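Long-range contacts in (5-formylfuran-3-yl)methyl phosphate transaminase (Methanococcus jannaschii, PDB 2Z61), which transfers the amino group of alanine to a furan aldehyde phosphate with pyridoxal 5'-phosphate as cofactor, a step in making methanofuran: residues Ile171-Tyr180 with Cys201-Glu209; Ile191-Gly199 with Asn302-Phe310. All coordinates share one frame; numbering follows the deposited sequence.

Contact 1. Residues Ile171-Tyr180 with Cys201-Glu209; sequences IDREIYEFAY and CYSAIEFDE
F207 lies across Y176 on the flank of helix 173-182. Its ring faces CB of Y176, which stands 3.7 Å from the F207 centroid and only 2° off the ring normal, a centred CH-pi contact. The Y176 ring runs on beyond: the two planes are within 5° of parallel but slid apart, and overlap is slight. In Y176 and Y180 alike, CG stands anti to the carbonyl carbon and beside the backbone N, and these residues, one helical turn apart, send their rings to the same neighbour. Y180 CE1 packs on F207 CB at 3.6 Å, while Y180 CE2, across the Y180 ring from CE1, meets D208 CB at 3.4 Å; the D208 carboxylate itself turns to the backbone N of E212 and K213. The contact sets the helix after strand 155-161 against the irregular connection between strands 185-189 and 214-219 of the large-domain sheet of the aminotransferase fold. Y176 OH is buried here without a polar partner. At the outer end R173 bends at chi3 (-94°), bringing F207 CE2 over one guanidinium face near its rim and R173 NE within 3.2 Å of Y202 OH, a weak hydrogen bond.

Contact 2. Residues Ile191-Gly199 with Asn302-Phe310; sequences IYNGLVYEG and NPIGAYYVF
Y197 and Y192 carry most of the polar and aromatic contact with 302-310, where the loop after strand 185-189 meets the chain leading into strand 308-309, beside the pyridoxal phosphate site of the aminotransferase fold; the backbones pair through a single beta bridge, V196 with G305. Y197 N donates to I304 O at 2.8 Å and a nearly straight 171°, and A306 N donates to L195 O. The Y192-L195 type II turn, with G194 at a positive phi, precedes this bridge. Along Y197, CB, at 4.0 Å, and then CG face I304 O, and CD1 comes to 3.3 Å of the same oxygen. CE1 and CZ are each 3.4 Å from A306 O, and OH ends the path by donating to A306 O at 2.6 Å. With CG anti to the carbonyl carbon (chi1 -41°), the ring runs back beside 304-306, and one backbone N-H and one phenol of the same residue grip two carbonyls two residues apart. A phenylalanine in place of Y197 would probably keep the ring packing but leave A306 O without its phenol donor. Farther along, Y192, Y307 and Y308 form an aromatic cluster: Y192 turns its edge to the face of Y307, planes at 87°, and receives the edge of Y308 on its own face in an offset edge-to-face pair. A306 CB makes an off-centre CH-pi contact with the Y192 ring, nearest CD2. Y307 OH is held by G37 O. At the exposed end E198 CB packs on I304 CG2 at 3.8 Å; E198 OE2 is salt-bridged to R286, and a water joins E198 OE1 to N302 ND2. Y192 OH is hydrogen-bonded to O3 of the modified lysine at position 222 and to Y308 OH; it lies at the edge of the Y308 ring, near its plane, 2.8 Å from Y308 OH.

How the contacts relate
Both contacts draw on the long connection between strands 185-189 and 214-219: its first part, 191-199, joins contact 2 and its later part, 201-209, joins contact 1. Their centres are about 17 Å apart, and along the chain their segments alternate. They touch directly where C201 SG packs 3.8 Å from G194 N and C201 CB lies equally far from N193 ND2. Contact 2 reaches the cofactor through Y192 OH, hydrogen-bonded to O3 of the modified lysine at position 222. The centre of contact 1 sits farther from the chain centre, about 17 Å against 11 Å, and contact 1 packs the later part of the connection against helix 173-182.

Contact 1. Residues Ile171-Tyr180 with Cys201-Glu209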
ATOM      1  N   ILE A 171      12.241  16.199 -19.362  1.00 31.49           N
ATOM      2  CA  ILE A 171      11.288  17.181 -19.879  1.00 29.26           C
ATOM      3  C   ILE A 171      11.899  18.577 -19.782  1.00 32.07           C
ATOM      4  O   ILE A 171      12.522  18.917 -18.775  1.00 29.52           O
ATOM      5  CB  ILE A 171       9.963  17.152 -19.082  1.00 31.30           C
ATOM      6  CG1 ILE A 171       9.275  15.792 -19.250  1.00 33.16           C
ATOM      7  CG2 ILE A 171       9.041  18.265 -19.561  1.00 28.68           C
ATOM      8  CD1 ILE A 171       9.077  15.370 -20.698  1.00 37.69           C
ATOM      9  N   ASP A 172      11.718  19.388 -20.818  1.00 33.25           N
ATOM     10  CA  ASP A 172      12.283  20.728 -20.806  1.00 36.39           C
ATOM     11  C   ASP A 172      11.554  21.734 -19.922  1.00 35.65           C
ATOM     12  O   ASP A 172      10.360  21.605 -19.641  1.00 32.42           O
ATOM     13  CB  ASP A 172      12.386  21.297 -22.223  1.00 43.38           C
ATOM     14  CG  ASP A 172      13.104  22.639 -22.250  1.00 51.08           C
ATOM     15  OD1 ASP A 172      12.631  23.562 -22.953  1.00 54.00           O
ATOM     16  OD2 ASP A 172      14.135  22.772 -21.547  1.00 54.60           O
ATOM     17  N   ARG A 173      12.314  22.742 -19.503  1.00 35.72           N
ATOM     18  CA  ARG A 173      11.859  23.830 -18.650  1.00 37.60           C
ATOM     19  C   ARG A 173      10.545  24.491 -19.076  1.00 35.53           C
ATOM     20  O   ARG A 173       9.697  24.779 -18.231  1.00 34.06           O
ATOM     21  CB  ARG A 173      12.975  24.879 -18.573  1.00 42.58           C
ATOM     22  CG  ARG A 173      12.568  26.223 -17.996  1.00 49.90           C
ATOM     23  CD  ARG A 173      13.651  27.278 -18.236  1.00 55.05           C
ATOM     24  NE  ARG A 173      14.569  27.414 -17.108  1.00 58.50           N
ATOM     25  CZ  ARG A 173      14.306  28.118 -16.012  1.00 62.14           C
ATOM     26  NH1 ARG A 173      13.149  28.758 -15.893  1.00 62.14           N
ATOM     27  NH2 ARG A 173      15.198  28.183 -15.032  1.00 63.92           N
ATOM     28  N   GLU A 174      10.381  24.728 -20.374  1.00 35.51           N
ATOM     29  CA  GLU A 174       9.179  25.379 -20.899  1.00 39.33           C
ATOM     30  C   GLU A 174       7.867  24.667 -20.581  1.00 36.82           C
ATOM     31  O   GLU A 174       6.851  25.314 -20.335  1.00 36.39           O
ATOM     32  CB  GLU A 174       9.298  25.562 -22.413  1.00 43.76           C
ATOM     33  CG  GLU A 174      10.395  26.521 -22.824  1.00 53.22           C
ATOM     34  CD  GLU A 174      10.476  26.709 -24.327  1.00 60.30           C
ATOM     35  OE1 GLU A 174      11.309  27.528 -24.777  1.00 63.63           O
ATOM     36  OE2 GLU A 174       9.709  26.038 -25.056  1.00 62.36           O
ATOM     37  N   ILE A 175       7.879  23.339 -20.603  1.00 35.43           N
ATOM     38  CA  ILE A 175       6.668  22.587 -20.301  1.00 30.87           C
ATOM     39  C   ILE A 175       6.225  22.893 -18.874  1.00 27.58           C
ATOM     40  O   ILE A 175       5.040  23.100 -18.617  1.00 28.12           O
ATOM     41  CB  ILE A 175       6.878  21.062 -20.452  1.00 30.35           C
ATOM     42  CG1 ILE A 175       7.124  20.702 -21.921  1.00 33.07           C
ATOM     43  CG2 ILE A 175       5.642  20.326 -19.979  1.00 31.72           C
ATOM     44  CD1 ILE A 175       8.367  21.301 -22.514  1.00 38.01           C
ATOM     45  N   TYR A 176       7.176  22.916 -17.942  1.00 24.78           N
ATOM     46  CA  TYR A 176       6.845  23.229 -16.553  1.00 27.77           C
ATOM     47  C   TYR A 176       6.289  24.646 -16.455  1.00 27.11           C
ATOM     48  O   TYR A 176       5.274  24.876 -15.815  1.00 27.37           O
ATOM     49  CB  TYR A 176       8.080  23.119 -15.651  1.00 28.59           C
ATOM     50  CG  TYR A 176       8.570  21.707 -15.433  1.00 31.55           C
ATOM     51  CD1 TYR A 176       9.531  21.150 -16.265  1.00 33.38           C
ATOM     52  CD2 TYR A 176       8.047  20.918 -14.410  1.00 33.99           C
ATOM     53  CE1 TYR A 176       9.965  19.846 -16.089  1.00 38.41           C
ATOM     54  CE2 TYR A 176       8.473  19.607 -14.225  1.00 39.09           C
ATOM     55  CZ  TYR A 176       9.433  19.080 -15.072  1.00 37.81           C
ATOM     56  OH  TYR A 176       9.851  17.780 -14.920  1.00 47.18           O
ATOM     57  N   GLU A 177       6.969  25.592 -17.101  1.00 28.28           N
ATOM     58  CA  GLU A 177       6.559  26.998 -17.096  1.00 30.21           C
ATOM     59  C   GLU A 177       5.159  27.181 -17.661  1.00 26.66           C
ATOM     60  O   GLU A 177       4.346  27.915 -17.102  1.00 27.95           O
ATOM     61  CB  GLU A 177       7.579  27.825 -17.886  1.00 33.35           C
ATOM     62  CG  GLU A 177       8.897  28.023 -17.140  1.00 38.53           C
ATOM     63  CD  GLU A 177      10.080  28.292 -18.061  1.00 43.53           C
ATOM     64  OE1 GLU A 177      11.152  28.672 -17.544  1.00 47.02           O
ATOM     65  OE2 GLU A 177       9.947  28.115 -19.291  1.00 44.67           O
ATOM     66  N   PHE A 178       4.865  26.501 -18.762  1.00 26.51           N
ATOM     67  CA  PHE A 178       3.537  26.591 -19.353  1.00 25.73           C
ATOM     68  C   PHE A 178       2.493  26.040 -18.385  1.00 28.96           C
ATOM     69  O   PHE A 178       1.449  26.661 -18.163  1.00 29.53           O
ATOM     70  CB  PHE A 178       3.464  25.798 -20.659  1.00 28.04           C
ATOM     71  CG  PHE A 178       2.132  25.897 -21.346  1.00 29.40           C
ATOM     72  CD1 PHE A 178       1.781  27.040 -22.056  1.00 31.60           C
ATOM     73  CD2 PHE A 178       1.203  24.869 -21.239  1.00 30.00           C
ATOM     74  CE1 PHE A 178       0.520  27.158 -22.645  1.00 32.94           C
ATOM     75  CE2 PHE A 178      -0.059  24.981 -21.825  1.00 32.66           C
ATOM     76  CZ  PHE A 178      -0.398  26.130 -22.526  1.00 31.02           C
ATOM     77  N   ALA A 179       2.781  24.877 -17.802  1.00 26.80           N
ATOM     78  CA  ALA A 179       1.844  24.245 -16.876  1.00 27.25           C
ATOM     79  C   ALA A 179       1.512  25.095 -15.652  1.00 27.54           C
ATOM     80  O   ALA A 179       0.351  25.169 -15.249  1.00 29.45           O
ATOM     81  CB  ALA A 179       2.373  22.885 -16.435  1.00 28.02           C
ATOM     82  N   TYR A 180       2.518  25.737 -15.060  1.00 29.51           N
ATOM     83  CA  TYR A 180       2.271  26.568 -13.887  1.00 29.86           C
ATOM     84  C   TYR A 180       1.464  27.830 -14.160  1.00 31.13           C
ATOM     85  O   TYR A 180       0.872  28.391 -13.238  1.00 32.27           O
ATOM     86  CB  TYR A 180       3.586  26.931 -13.199  1.00 30.90           C
ATOM     87  CG  TYR A 180       4.140  25.772 -12.411  1.00 32.14           C
ATOM     88  CD1 TYR A 180       5.188  24.999 -12.907  1.00 30.13           C
ATOM     89  CD2 TYR A 180       3.572  25.405 -11.192  1.00 30.07           C
ATOM     90  CE1 TYR A 180       5.655  23.886 -12.212  1.00 29.53           C
ATOM     91  CE2 TYR A 180       4.028  24.297 -10.490  1.00 31.42           C
ATOM     92  CZ  TYR A 180       5.071  23.541 -11.006  1.00 29.40           C
ATOM     93  OH  TYR A 180       5.533  22.444 -10.311  1.00 30.06           O
ATOM     94  N   CYS A 201      19.866  17.733 -12.856  1.00 59.55           N
ATOM     95  CA  CYS A 201      18.625  17.152 -12.351  1.00 59.40           C
ATOM     96  C   CYS A 201      17.600  18.280 -12.207  1.00 57.74           C
ATOM     97  O   CYS A 201      17.814  19.235 -11.460  1.00 58.20           O
ATOM     98  CB  CYS A 201      18.854  16.484 -10.991  1.00 59.95           C
ATOM     99  SG  CYS A 201      19.860  14.976 -11.034  1.00 59.79           S
ATOM    100  N   TYR A 202      16.491  18.161 -12.930  1.00 56.47           N
ATOM    101  CA  TYR A 202      15.434  19.167 -12.905  1.00 53.88           C
ATOM    102  C   TYR A 202      14.234  18.731 -12.069  1.00 48.59           C
ATOM    103  O   TYR A 202      13.542  17.778 -12.423  1.00 48.52           O
ATOM    104  CB  TYR A 202      14.970  19.460 -14.335  1.00 58.76           C
ATOM    105  CG  TYR A 202      15.245  20.867 -14.815  1.00 64.52           C
ATOM    106  CD1 TYR A 202      15.072  21.207 -16.158  1.00 66.24           C
ATOM    107  CD2 TYR A 202      15.667  21.864 -13.934  1.00 65.98           C
ATOM    108  CE1 TYR A 202      15.313  22.501 -16.613  1.00 66.86           C
ATOM    109  CE2 TYR A 202      15.908  23.164 -14.378  1.00 67.23           C
ATOM    110  CZ  TYR A 202      15.731  23.473 -15.719  1.00 67.43           C
ATOM    111  OH  TYR A 202      15.972  24.752 -16.168  1.00 69.71           O
ATOM    112  N   SER A 203      13.988  19.443 -10.971  1.00 40.01           N
ATOM    113  CA  SER A 203      12.867  19.147 -10.081  1.00 34.75           C
ATOM    114  C   SER A 203      11.794  20.234 -10.203  1.00 33.41           C
ATOM    115  O   SER A 203      12.106  21.388 -10.498  1.00 29.07           O
ATOM    116  CB  SER A 203      13.367  19.066  -8.631  1.00 32.36           C
ATOM    117  OG  SER A 203      12.295  18.942  -7.712  1.00 31.98           O
ATOM    118  N   ALA A 204      10.535  19.862  -9.986  1.00 29.93           N
ATOM    119  CA  ALA A 204       9.432  20.817 -10.081  1.00 29.80           C
ATOM    120  C   ALA A 204       9.514  21.839  -8.963  1.00 30.09           C
ATOM    121  O   ALA A 204       9.003  22.949  -9.104  1.00 29.40           O
ATOM    122  CB  ALA A 204       8.087  20.098 -10.016  1.00 29.12           C
ATOM    123  N   ILE A 205      10.151  21.452  -7.857  1.00 30.34           N
ATOM    124  CA  ILE A 205      10.309  22.330  -6.698  1.00 32.00           C
ATOM    125  C   ILE A 205      10.992  23.633  -7.134  1.00 32.40           C
ATOM    126  O   ILE A 205      10.843  24.663  -6.494  1.00 34.73           O
ATOM    127  CB  ILE A 205      11.156  21.637  -5.577  1.00 32.69           C
ATOM    128  CG1 ILE A 205      11.083  22.435  -4.274  1.00 35.16           C
ATOM    129  CG2 ILE A 205      12.614  21.542  -5.991  1.00 32.55           C
ATOM    130  CD1 ILE A 205       9.767  22.316  -3.539  1.00 33.47           C
ATOM    131  N   GLU A 206      11.728  23.577  -8.239  1.00 33.37           N
ATOM    132  CA  GLU A 206      12.424  24.752  -8.756  1.00 38.00           C
ATOM    133  C   GLU A 206      11.505  25.788  -9.409  1.00 37.87           C
ATOM    134  O   GLU A 206      11.892  26.943  -9.568  1.00 40.53           O
ATOM    135  CB  GLU A 206      13.520  24.313  -9.740  1.00 35.53           C
ATOM    136  CG  GLU A 206      14.647  23.542  -9.059  1.00 40.66           C
ATOM    137  CD  GLU A 206      15.635  22.926 -10.032  1.00 44.03           C
ATOM    138  OE1 GLU A 206      15.214  22.130 -10.896  1.00 48.53           O
ATOM    139  OE2 GLU A 206      16.842  23.232  -9.931  1.00 47.48           O
ATOM    140  N   PHE A 207      10.289  25.387  -9.771  1.00 36.86           N
ATOM    141  CA  PHE A 207       9.341  26.301 -10.403  1.00 37.42           C
ATOM    142  C   PHE A 207       8.231  26.761  -9.461  1.00 39.59           C
ATOM    143  O   PHE A 207       7.588  27.786  -9.689  1.00 39.81           O
ATOM    144  CB  PHE A 207       8.710  25.643 -11.632  1.00 38.00           C
ATOM    145  CG  PHE A 207       9.712  25.130 -12.620  1.00 41.02           C
ATOM    146  CD1 PHE A 207      10.277  23.870 -12.468  1.00 42.03           C
ATOM    147  CD2 PHE A 207      10.123  25.925 -13.686  1.00 41.17           C
ATOM    148  CE1 PHE A 207      11.242  23.406 -13.360  1.00 42.85           C
ATOM    149  CE2 PHE A 207      11.089  25.471 -14.583  1.00 41.83           C
ATOM    150  CZ  PHE A 207      11.649  24.208 -14.417  1.00 41.72           C
ATOM    151  N   ASP A 208       8.007  25.998  -8.402  1.00 39.31           N
ATOM    152  CA  ASP A 208       6.966  26.318  -7.436  1.00 39.86           C
ATOM    153  C   ASP A 208       7.490  25.931  -6.056  1.00 41.85           C
ATOM    154  O   ASP A 208       7.056  24.949  -5.455  1.00 38.15           O
ATOM    155  CB  ASP A 208       5.694  25.539  -7.800  1.00 37.44           C
ATOM    156  CG  ASP A 208       4.590  25.711  -6.784  1.00 36.00           C
ATOM    157  OD1 ASP A 208       4.504  26.793  -6.171  1.00 38.51           O
ATOM    158  OD2 ASP A 208       3.797  24.769  -6.605  1.00 35.49           O
ATOM    159  N   GLU A 209       8.441  26.720  -5.569  1.00 44.78           N
ATOM    160  CA  GLU A 209       9.080  26.476  -4.281  1.00 48.77           C
ATOM    161  C   GLU A 209       8.153  26.453  -3.072  1.00 48.28           C
ATOM    162  O   GLU A 209       8.540  25.977  -2.006  1.00 48.60           O
ATOM    163  CB  GLU A 209      10.198  27.495  -4.061  1.00 54.57           C
ATOM    164  CG  GLU A 209      11.280  27.425  -5.127  1.00 61.77           C
ATOM    165  CD  GLU A 209      12.360  28.469  -4.936  1.00 67.35           C
ATOM    166  OE1 GLU A 209      12.018  29.668  -4.844  1.00 71.02           O
ATOM    167  OE2 GLU A 209      13.550  28.090  -4.878  1.00 69.36           O
TER

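Contact 2. Residues Ile191-Gly199 with Asn302-Phe310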
ATOM      1  N   ILE A 191      10.551   9.879  -9.651  1.00 18.91           N
ATOM      2  CA  ILE A 191      11.130   8.635  -9.158  1.00 20.00           C
ATOM      3  C   ILE A 191      12.480   8.232  -9.776  1.00 17.03           C
ATOM      4  O   ILE A 191      13.262   7.524  -9.145  1.00 20.18           O
ATOM      5  CB  ILE A 191      10.102   7.456  -9.291  1.00 25.99           C
ATOM      6  CG1 ILE A 191      10.476   6.335  -8.320  1.00 27.48           C
ATOM      7  CG2 ILE A 191      10.047   6.934 -10.735  1.00 23.44           C
ATOM      8  CD1 ILE A 191      10.597   6.791  -6.877  1.00 28.63           C
ATOM      9  N   TYR A 192      12.762   8.687 -10.990  1.00 14.97           N
ATOM     10  CA  TYR A 192      14.034   8.374 -11.650  1.00 19.60           C
ATOM     11  C   TYR A 192      15.046   9.517 -11.562  1.00 20.78           C
ATOM     12  O   TYR A 192      16.140   9.440 -12.128  1.00 21.75           O
ATOM     13  CB  TYR A 192      13.821   8.031 -13.128  1.00 17.84           C
ATOM     14  CG  TYR A 192      13.021   6.772 -13.347  1.00 21.63           C
ATOM     15  CD1 TYR A 192      11.674   6.828 -13.705  1.00 21.09           C
ATOM     16  CD2 TYR A 192      13.610   5.519 -13.182  1.00 20.87           C
ATOM     17  CE1 TYR A 192      10.926   5.657 -13.895  1.00 21.99           C
ATOM     18  CE2 TYR A 192      12.876   4.346 -13.365  1.00 23.76           C
ATOM     19  CZ  TYR A 192      11.534   4.423 -13.718  1.00 21.29           C
ATOM     20  OH  TYR A 192      10.814   3.266 -13.867  1.00 23.80           O
ATOM     21  N   ASN A 193      14.676  10.583 -10.868  1.00 22.55           N
ATOM     22  CA  ASN A 193      15.561  11.728 -10.724  1.00 27.36           C
ATOM     23  C   ASN A 193      16.842  11.223 -10.066  1.00 24.44           C
ATOM     24  O   ASN A 193      16.800  10.364  -9.187  1.00 25.52           O
ATOM     25  CB  ASN A 193      14.884  12.789  -9.856  1.00 32.54           C
ATOM     26  CG  ASN A 193      15.257  14.190 -10.256  1.00 37.90           C
ATOM     27  OD1 ASN A 193      15.151  15.125  -9.462  1.00 45.18           O
ATOM     28  ND2 ASN A 193      15.712  14.347 -11.493  1.00 39.87           N
ATOM     29  N   GLY A 194      17.985  11.749 -10.490  1.00 22.94           N
ATOM     30  CA  GLY A 194      19.244  11.287  -9.932  1.00 23.02           C
ATOM     31  C   GLY A 194      19.887  10.368 -10.955  1.00 25.76           C
ATOM     32  O   GLY A 194      21.109  10.275 -11.054  1.00 27.35           O
ATOM     33  N   LEU A 195      19.048   9.670 -11.715  1.00 23.63           N
ATOM     34  CA  LEU A 195      19.539   8.789 -12.765  1.00 28.12           C
ATOM     35  C   LEU A 195      19.569   9.612 -14.047  1.00 28.00           C
ATOM     36  O   LEU A 195      18.786   9.386 -14.969  1.00 28.85           O
ATOM     37  CB  LEU A 195      18.612   7.581 -12.921  1.00 26.13           C
ATOM     38  CG  LEU A 195      18.637   6.626 -11.724  1.00 29.72           C
ATOM     39  CD1 LEU A 195      17.696   5.461 -11.959  1.00 26.42           C
ATOM     40  CD2 LEU A 195      20.062   6.139 -11.508  1.00 32.00           C
ATOM     41  N   VAL A 196      20.462  10.595 -14.076  1.00 31.89           N
ATOM     42  CA  VAL A 196      20.623  11.485 -15.225  1.00 32.85           C
ATOM     43  C   VAL A 196      22.106  11.506 -15.571  1.00 32.64           C
ATOM     44  O   VAL A 196      22.941  11.770 -14.712  1.00 32.25           O
ATOM     45  CB  VAL A 196      20.107  12.901 -14.892  1.00 32.79           C
ATOM     46  CG1 VAL A 196      20.421  13.864 -16.024  1.00 31.09           C
ATOM     47  CG2 VAL A 196      18.604  12.842 -14.664  1.00 30.61           C
ATOM     48  N   TYR A 197      22.430  11.236 -16.832  1.00 35.20           N
ATOM     49  CA  TYR A 197      23.824  11.149 -17.252  1.00 37.03           C
ATOM     50  C   TYR A 197      24.407  12.343 -17.998  1.00 39.51           C
ATOM     51  O   TYR A 197      25.613  12.414 -18.203  1.00 39.72           O
ATOM     52  CB  TYR A 197      24.003   9.868 -18.072  1.00 33.57           C
ATOM     53  CG  TYR A 197      23.239   8.703 -17.474  1.00 32.89           C
ATOM     54  CD1 TYR A 197      22.126   8.167 -18.120  1.00 32.31           C
ATOM     55  CD2 TYR A 197      23.580   8.190 -16.223  1.00 32.78           C
ATOM     56  CE1 TYR A 197      21.365   7.154 -17.536  1.00 31.70           C
ATOM     57  CE2 TYR A 197      22.823   7.175 -15.623  1.00 31.66           C
ATOM     58  CZ  TYR A 197      21.717   6.666 -16.287  1.00 32.26           C
ATOM     59  OH  TYR A 197      20.957   5.681 -15.700  1.00 31.46           O
ATOM     60  N   GLU A 198      23.549  13.269 -18.407  1.00 44.00           N
ATOM     61  CA  GLU A 198      23.974  14.476 -19.107  1.00 48.70           C
ATOM     62  C   GLU A 198      23.120  15.651 -18.648  1.00 50.56           C
ATOM     63  O   GLU A 198      21.891  15.590 -18.696  1.00 50.14           O
ATOM     64  CB  GLU A 198      23.816  14.320 -20.620  1.00 50.94           C
ATOM     65  CG  GLU A 198      24.939  13.583 -21.317  1.00 55.57           C
ATOM     66  CD  GLU A 198      24.772  13.600 -22.826  1.00 58.27           C
ATOM     67  OE1 GLU A 198      24.716  14.708 -23.403  1.00 58.56           O
ATOM     68  OE2 GLU A 198      24.700  12.509 -23.434  1.00 61.29           O
ATOM     69  N   GLY A 199      23.767  16.718 -18.195  1.00 52.50           N
ATOM     70  CA  GLY A 199      23.017  17.881 -17.756  1.00 56.64           C
ATOM     71  C   GLY A 199      22.790  17.972 -16.258  1.00 58.78           C
ATOM     72  O   GLY A 199      23.595  17.488 -15.460  1.00 58.08           O
ATOM     73  N   ASN A 302      17.695  12.074 -27.750  1.00 47.75           N
ATOM     74  CA  ASN A 302      18.123  12.434 -26.402  1.00 45.63           C
ATOM     75  C   ASN A 302      17.854  11.698 -25.076  1.00 41.95           C
ATOM     76  O   ASN A 302      17.684  12.316 -24.030  1.00 41.07           O
ATOM     77  CB  ASN A 302      18.214  13.975 -26.185  1.00 46.10           C
ATOM     78  CG  ASN A 302      19.549  14.376 -25.507  1.00 47.37           C
ATOM     79  OD1 ASN A 302      20.580  13.725 -25.694  1.00 47.49           O
ATOM     80  ND2 ASN A 302      19.521  15.467 -24.737  1.00 49.65           N
ATOM     81  N   PRO A 303      17.865  10.346 -25.109  1.00 39.48           N
ATOM     82  CA  PRO A 303      17.660   9.629 -23.845  1.00 37.49           C
ATOM     83  C   PRO A 303      18.873   9.808 -22.913  1.00 36.69           C
ATOM     84  O   PRO A 303      19.961   9.285 -23.187  1.00 36.20           O
ATOM     85  CB  PRO A 303      17.458   8.180 -24.300  1.00 38.63           C
ATOM     86  CG  PRO A 303      18.359   8.081 -25.515  1.00 37.79           C
ATOM     87  CD  PRO A 303      18.057   9.402 -26.229  1.00 38.14           C
ATOM     88  N   ILE A 304      18.692  10.576 -21.835  1.00 33.90           N
ATOM     89  CA  ILE A 304      19.775  10.794 -20.886  1.00 32.70           C
ATOM     90  C   ILE A 304      19.457  10.467 -19.425  1.00 31.85           C
ATOM     91  O   ILE A 304      20.205  10.862 -18.527  1.00 31.05           O
ATOM     92  CB  ILE A 304      20.267  12.264 -20.940  1.00 34.36           C
ATOM     93  CG1 ILE A 304      19.105  13.204 -20.607  1.00 33.16           C
ATOM     94  CG2 ILE A 304      20.840  12.581 -22.321  1.00 32.54           C
ATOM     95  CD1 ILE A 304      19.466  14.673 -20.593  1.00 31.81           C
ATOM     96  N   GLY A 305      18.364   9.747 -19.180  1.00 30.10           N
ATOM     97  CA  GLY A 305      18.006   9.421 -17.810  1.00 26.00           C
ATOM     98  C   GLY A 305      17.328   8.078 -17.624  1.00 26.16           C
ATOM     99  O   GLY A 305      17.046   7.369 -18.590  1.00 23.10           O
ATOM    100  N   ALA A 306      17.053   7.733 -16.368  1.00 24.13           N
ATOM    101  CA  ALA A 306      16.415   6.460 -16.049  1.00 26.59           C
ATOM    102  C   ALA A 306      17.305   5.364 -16.634  1.00 25.16           C
ATOM    103  O   ALA A 306      18.525   5.480 -16.604  1.00 26.85           O
ATOM    104  CB  ALA A 306      15.000   6.403 -16.654  1.00 27.92           C
ATOM    105  N   TYR A 307      16.713   4.295 -17.143  1.00 24.64           N
ATOM    106  CA  TYR A 307      17.511   3.236 -17.754  1.00 25.84           C
ATOM    107  C   TYR A 307      16.764   2.612 -18.925  1.00 25.80           C
ATOM    108  O   TYR A 307      16.778   1.398 -19.130  1.00 25.51           O
ATOM    109  CB  TYR A 307      17.920   2.182 -16.713  1.00 23.65           C
ATOM    110  CG  TYR A 307      16.861   1.813 -15.690  1.00 26.65           C
ATOM    111  CD1 TYR A 307      15.747   1.043 -16.043  1.00 25.80           C
ATOM    112  CD2 TYR A 307      16.992   2.207 -14.355  1.00 22.96           C
ATOM    113  CE1 TYR A 307      14.792   0.671 -15.086  1.00 28.52           C
ATOM    114  CE2 TYR A 307      16.051   1.847 -13.396  1.00 24.54           C
ATOM    115  CZ  TYR A 307      14.952   1.077 -13.765  1.00 27.43           C
ATOM    116  OH  TYR A 307      14.016   0.728 -12.818  1.00 28.65           O
ATOM    117  N   TYR A 308      16.128   3.478 -19.708  1.00 26.30           N
ATOM    118  CA  TYR A 308      15.361   3.055 -20.869  1.00 28.32           C
ATOM    119  C   TYR A 308      15.728   3.861 -22.114  1.00 29.40           C
ATOM    120  O   TYR A 308      16.154   5.015 -22.027  1.00 30.42           O
ATOM    121  CB  TYR A 308      13.865   3.256 -20.621  1.00 26.24           C
ATOM    122  CG  TYR A 308      13.350   2.740 -19.298  1.00 30.28           C
ATOM    123  CD1 TYR A 308      13.309   1.373 -19.020  1.00 27.47           C
ATOM    124  CD2 TYR A 308      12.846   3.623 -18.339  1.00 29.12           C
ATOM    125  CE1 TYR A 308      12.765   0.900 -17.819  1.00 30.14           C
ATOM    126  CE2 TYR A 308      12.302   3.162 -17.142  1.00 30.44           C
ATOM    127  CZ  TYR A 308      12.262   1.799 -16.890  1.00 28.19           C
ATOM    128  OH  TYR A 308      11.698   1.351 -15.716  1.00 26.76           O
ATOM    129  N   VAL A 309      15.550   3.232 -23.269  1.00 31.65           N
ATOM    130  CA  VAL A 309      15.770   3.860 -24.566  1.00 33.06           C
ATOM    131  C   VAL A 309      14.526   3.428 -25.343  1.00 34.45           C
ATOM    132  O   VAL A 309      14.135   2.255 -25.302  1.00 34.30           O
ATOM    133  CB  VAL A 309      17.058   3.355 -25.245  1.00 32.66           C
ATOM    134  CG1 VAL A 309      17.242   4.051 -26.579  1.00 33.50           C
ATOM    135  CG2 VAL A 309      18.265   3.651 -24.351  1.00 30.81           C
ATOM    136  N   PHE A 310      13.892   4.376 -26.025  1.00 34.62           N
ATOM    137  CA  PHE A 310      12.649   4.108 -26.750  1.00 35.48           C
ATOM    138  C   PHE A 310      12.794   4.423 -28.245  1.00 37.43           C
ATOM    139  O   PHE A 310      12.240   5.405 -28.740  1.00 39.19           O
ATOM    140  CB  PHE A 310      11.542   4.970 -26.131  1.00 31.97           C
ATOM    141  CG  PHE A 310      10.151   4.484 -26.399  1.00 30.75           C
ATOM    142  CD1 PHE A 310       9.735   3.237 -25.940  1.00 31.89           C
ATOM    143  CD2 PHE A 310       9.236   5.293 -27.059  1.00 29.29           C
ATOM    144  CE1 PHE A 310       8.421   2.806 -26.133  1.00 31.24           C
ATOM    145  CE2 PHE A 310       7.923   4.873 -27.257  1.00 28.89           C
ATOM    146  CZ  PHE A 310       7.516   3.628 -26.791  1.00 28.42           C
TER
HETATM  147  O   HOH W   1      22.342  16.312 -23.470  1.00 53.68           O